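Local atomic coordinates of bifunctional protein PutA (Bdellovibrio bacteriovorus, PDB entry 5UR2), a protein that probably oxidises L-proline to L-glutamate in two steps, through a flavin-dependent proline dehydrogenase and an NAD-dependent L-glutamate gamma-semialdehyde dehydrogenase. Residues Ala210-Glu213 / Ser214-Ile217; Ala474-Ala477 / Asp478-Met482. All blocks are in the same frame, centred on the assembly; numbering follows the deposited sequence.

Overall arrangement
Contacts 1 and 2 are the first turns of two helices, 211-232 and 476-491, far apart in sequence yet packed against each other; the centres of the two contacts are about 14 Å apart. Contact 1 belongs to the proline dehydrogenase barrel, whereas contact 2 opens helix 476-491, later in the chain. The two helix starts pack together through Trp-211: its CB lies 3.3 Å from CZ of Arg-479, and its ring atom CZ3 lies 3.8 Å from CB of Ala-474. Neither contact lies at the pocket of the modified flavin or at the predicted aldehyde dehydrogenase active-site residues Glu-746 and Cys-780.

Contact 1 of 2, residues Ala210-Glu213 / Ser214-Ile217; sequences AWDE and SKKI
The carbonyl oxygen of Ala-210 accepts the backbone N-H of Ser-214, 3.0 Å from Ala-210 O to Ser-214 N, in a nearly straight bond (169° at the hydrogen). This is the opening turn of helix 211-232, the crossover helix of a beta-alpha-beta unit between strands 194-197 and 235-238 of the proline dehydrogenase barrel, with Ala-210 at the N-cap. With OG beside its own backbone N (chi1 -64°), the Ser-214 hydroxyl hydrogen-bonds to Lys-207 O just before the helix; Ala-210 O, 3.1 Å from Ser-214 OG, is also within reach of the one proton. The next bond of the ladder runs from Lys-215 N to Trp-211 O, 2.9 Å.

The side chains of Trp-211 and Lys-215 converge on a shared acidic partner. Lys-215 bends at chi3 (61°), bringing NZ near the plane of the indole, at its edge and 4.0 Å from Trp-211 NE1. Both nitrogens reach Glu-251 on helix 246-257, NE1 by a hydrogen bond and NZ by a salt bridge, with a second one to Glu-255. The carboxylates probably offset the lysine charge, and the bond to NE1 would be expected to restrict rotation of the indole.

On another side of the turn, Glu-213 and Ile-217 run side by side in the same direction. Their contact is aliphatic, with Glu-213 CG 4.2 Å from Ile-217 CD1.

Contact 2 of 2, residues Ala474-Ala477 / Asp478-Met482; sequences AVKA and DREKM
A local contact of the i to i+3 and i+4 kind, this is the first turn of helix 476-491, near the surface and packed against helices 211-232 and 572-583. Val-475, the N-cap residue, supplies a carbonyl oxygen that accepts two backbone N-H groups. Asp-478 N lies 3.0 Å from Val-475 O but well above the carbonyl plane, with a bent approach (133° at the hydrogen), whereas Arg-479 N lies 3.2 Å from that oxygen in a straighter bond. The pair marks a helix N-terminus, where an i to i+3 bond gives way to the regular i to i+4 pattern, continued by Glu-480 N to Lys-476 O at 3.0 Å.

Arg-479 turns back over this start. Its chain bends at chi3 (-59°), laying one guanidinium face over Lys-476 CA, 3.3 Å above the plane and off-centre, while NH2 lies 3.4 Å from Lys-476 CB. The guanidinium is held through NH1, which donates to Phe-473 O just ahead of the helix. Lys-476 extends across the arginine at roughly a right angle, then passes Glu-480 obliquely, where its CE comes 3.5 Å from Glu-480 OE2.

Contact 1 of 2, residues Ala210-Glu213 / Ser214-Ile217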
# COMPACT_ATOMS: atom_id res chain seq x y z
N ALA B 210 -37.08 23.43 -1.24
CA ALA B 210 -38.18 24.37 -1.11
C ALA B 210 -38.95 24.44 -2.42
O ALA B 210 -39.04 25.47 -3.08
CB ALA B 210 -37.66 25.74 -0.70
N TRP B 211 -39.50 23.27 -2.79
CA TRP B 211 -40.12 23.07 -4.09
C TRP B 211 -41.21 24.10 -4.35
O TRP B 211 -41.20 24.78 -5.38
CB TRP B 211 -40.69 21.67 -4.17
CG TRP B 211 -41.23 21.27 -5.51
CD1 TRP B 211 -42.53 21.34 -5.93
CD2 TRP B 211 -40.49 20.69 -6.59
NE1 TRP B 211 -42.63 20.85 -7.21
CE2 TRP B 211 -41.40 20.45 -7.64
CE3 TRP B 211 -39.13 20.36 -6.77
CZ2 TRP B 211 -41.01 19.89 -8.86
CZ3 TRP B 211 -38.74 19.80 -7.98
CH2 TRP B 211 -39.68 19.57 -9.01
N ASP B 212 -42.20 24.20 -3.45
CA ASP B 212 -43.35 25.06 -3.70
C ASP B 212 -42.95 26.52 -3.79
O ASP B 212 -43.46 27.27 -4.63
CB ASP B 212 -44.42 24.89 -2.62
CG ASP B 212 -45.05 23.52 -2.60
OD1 ASP B 212 -44.96 22.79 -3.61
OD2 ASP B 212 -45.70 23.20 -1.58
N GLU B 213 -42.03 26.96 -2.93
CA GLU B 213 -41.59 28.35 -2.98
C GLU B 213 -40.87 28.65 -4.29
O GLU B 213 -41.15 29.66 -4.95
CB GLU B 213 -40.70 28.65 -1.78
CG GLU B 213 -40.28 30.10 -1.74
CD GLU B 213 -39.62 30.48 -0.43
OE1 GLU B 213 -39.04 31.59 -0.37
OE2 GLU B 213 -39.68 29.66 0.52
N SER B 214 -39.96 27.76 -4.70
CA SER B 214 -39.23 27.94 -5.96
C SER B 214 -40.18 27.98 -7.14
O SER B 214 -40.04 28.83 -8.03
CB SER B 214 -38.22 26.81 -6.15
OG SER B 214 -37.22 26.82 -5.14
N LYS B 215 -41.15 27.06 -7.17
CA LYS B 215 -42.11 27.02 -8.26
C LYS B 215 -42.93 28.30 -8.35
O LYS B 215 -43.17 28.82 -9.45
CB LYS B 215 -43.03 25.81 -8.09
CG LYS B 215 -44.16 25.75 -9.09
CD LYS B 215 -44.75 24.34 -9.19
CE LYS B 215 -45.33 23.85 -7.87
NZ LYS B 215 -46.13 22.62 -8.14
N LYS B 216 -43.37 28.83 -7.20
CA LYS B 216 -44.12 30.09 -7.20
C LYS B 216 -43.27 31.23 -7.74
O LYS B 216 -43.77 32.07 -8.51
CB LYS B 216 -44.65 30.41 -5.80
CG LYS B 216 -45.28 31.81 -5.70
CD LYS B 216 -45.71 32.12 -4.28
CE LYS B 216 -45.50 33.60 -3.95
NZ LYS B 216 -46.26 34.50 -4.85
N ILE B 217 -42.00 31.30 -7.34
CA ILE B 217 -41.14 32.38 -7.82
C ILE B 217 -40.91 32.26 -9.32
O ILE B 217 -40.99 33.26 -10.05
CB ILE B 217 -39.81 32.42 -7.03
CG1 ILE B 217 -40.06 32.84 -5.59
CG2 ILE B 217 -38.80 33.35 -7.70
CD1 ILE B 217 -38.84 32.68 -4.68

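Contact 2 of 2, residues Ala474-Ala477 / Asp478-Met482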
# COMPACT_ATOMS: atom_id res chain seq x y z
N ALA B 474 -35.52 17.01 -4.92
CA ALA B 474 -36.57 17.21 -5.92
C ALA B 474 -37.65 16.13 -5.84
O ALA B 474 -38.72 16.29 -6.44
CB ALA B 474 -35.96 17.27 -7.32
N VAL B 475 -37.38 15.02 -5.14
CA VAL B 475 -38.38 13.97 -4.96
C VAL B 475 -39.33 14.35 -3.82
O VAL B 475 -38.91 14.48 -2.66
CB VAL B 475 -37.72 12.61 -4.69
CG1 VAL B 475 -38.79 11.53 -4.52
CG2 VAL B 475 -36.77 12.22 -5.83
N LYS B 476 -40.61 14.51 -4.14
CA LYS B 476 -41.56 15.00 -3.15
C LYS B 476 -41.63 14.08 -1.93
O LYS B 476 -41.76 14.56 -0.79
CB LYS B 476 -42.94 15.12 -3.78
CG LYS B 476 -44.02 15.58 -2.83
CD LYS B 476 -45.33 15.80 -3.58
CE LYS B 476 -46.37 16.39 -2.67
NZ LYS B 476 -47.56 16.76 -3.47
N ALA B 477 -41.55 12.77 -2.14
CA ALA B 477 -41.62 11.83 -1.02
C ALA B 477 -40.47 12.03 -0.04
O ALA B 477 -40.64 11.79 1.16
CB ALA B 477 -41.63 10.39 -1.54
N ASP B 478 -39.31 12.46 -0.52
CA ASP B 478 -38.18 12.66 0.38
C ASP B 478 -38.31 13.97 1.15
O ASP B 478 -37.93 14.04 2.33
CB ASP B 478 -36.88 12.56 -0.42
CG ASP B 478 -36.58 11.12 -0.82
OD1 ASP B 478 -37.03 10.21 -0.09
OD2 ASP B 478 -35.93 10.90 -1.87
N ARG B 479 -38.86 15.01 0.53
CA ARG B 479 -39.18 16.22 1.29
C ARG B 479 -40.17 15.91 2.41
O ARG B 479 -40.03 16.41 3.53
CB ARG B 479 -39.74 17.32 0.36
CG ARG B 479 -38.76 17.78 -0.72
CD ARG B 479 -39.20 19.07 -1.43
NE ARG B 479 -40.50 18.92 -2.08
CZ ARG B 479 -40.69 18.43 -3.31
NH1 ARG B 479 -39.67 18.03 -4.06
NH2 ARG B 479 -41.92 18.34 -3.79
N GLU B 480 -41.17 15.07 2.13
CA GLU B 480 -42.18 14.75 3.13
C GLU B 480 -41.58 13.99 4.31
O GLU B 480 -41.92 14.27 5.46
CB GLU B 480 -43.31 13.95 2.50
CG GLU B 480 -44.20 14.77 1.59
CD GLU B 480 -45.13 13.90 0.74
OE1 GLU B 480 -44.86 12.69 0.57
OE2 GLU B 480 -46.15 14.44 0.26
N LYS B 481 -40.72 13.01 4.03
CA LYS B 481 -40.04 12.29 5.11
C LYS B 481 -39.17 13.22 5.93
O LYS B 481 -39.06 13.07 7.15
CB LYS B 481 -39.19 11.14 4.54
CG LYS B 481 -40.03 9.99 4.02
CD LYS B 481 -39.18 8.84 3.49
CE LYS B 481 -40.07 7.72 2.94
NZ LYS B 481 -40.24 7.80 1.47
N MET B 482 -38.54 14.20 5.26
CA MET B 482 -37.70 15.16 5.97
C MET B 482 -38.55 16.01 6.91
O MET B 482 -38.20 16.20 8.08
CB MET B 482 -36.96 16.05 4.97
CG MET B 482 -35.90 16.91 5.58
SD MET B 482 -34.57 15.85 6.23
CE MET B 482 -34.86 16.03 8.00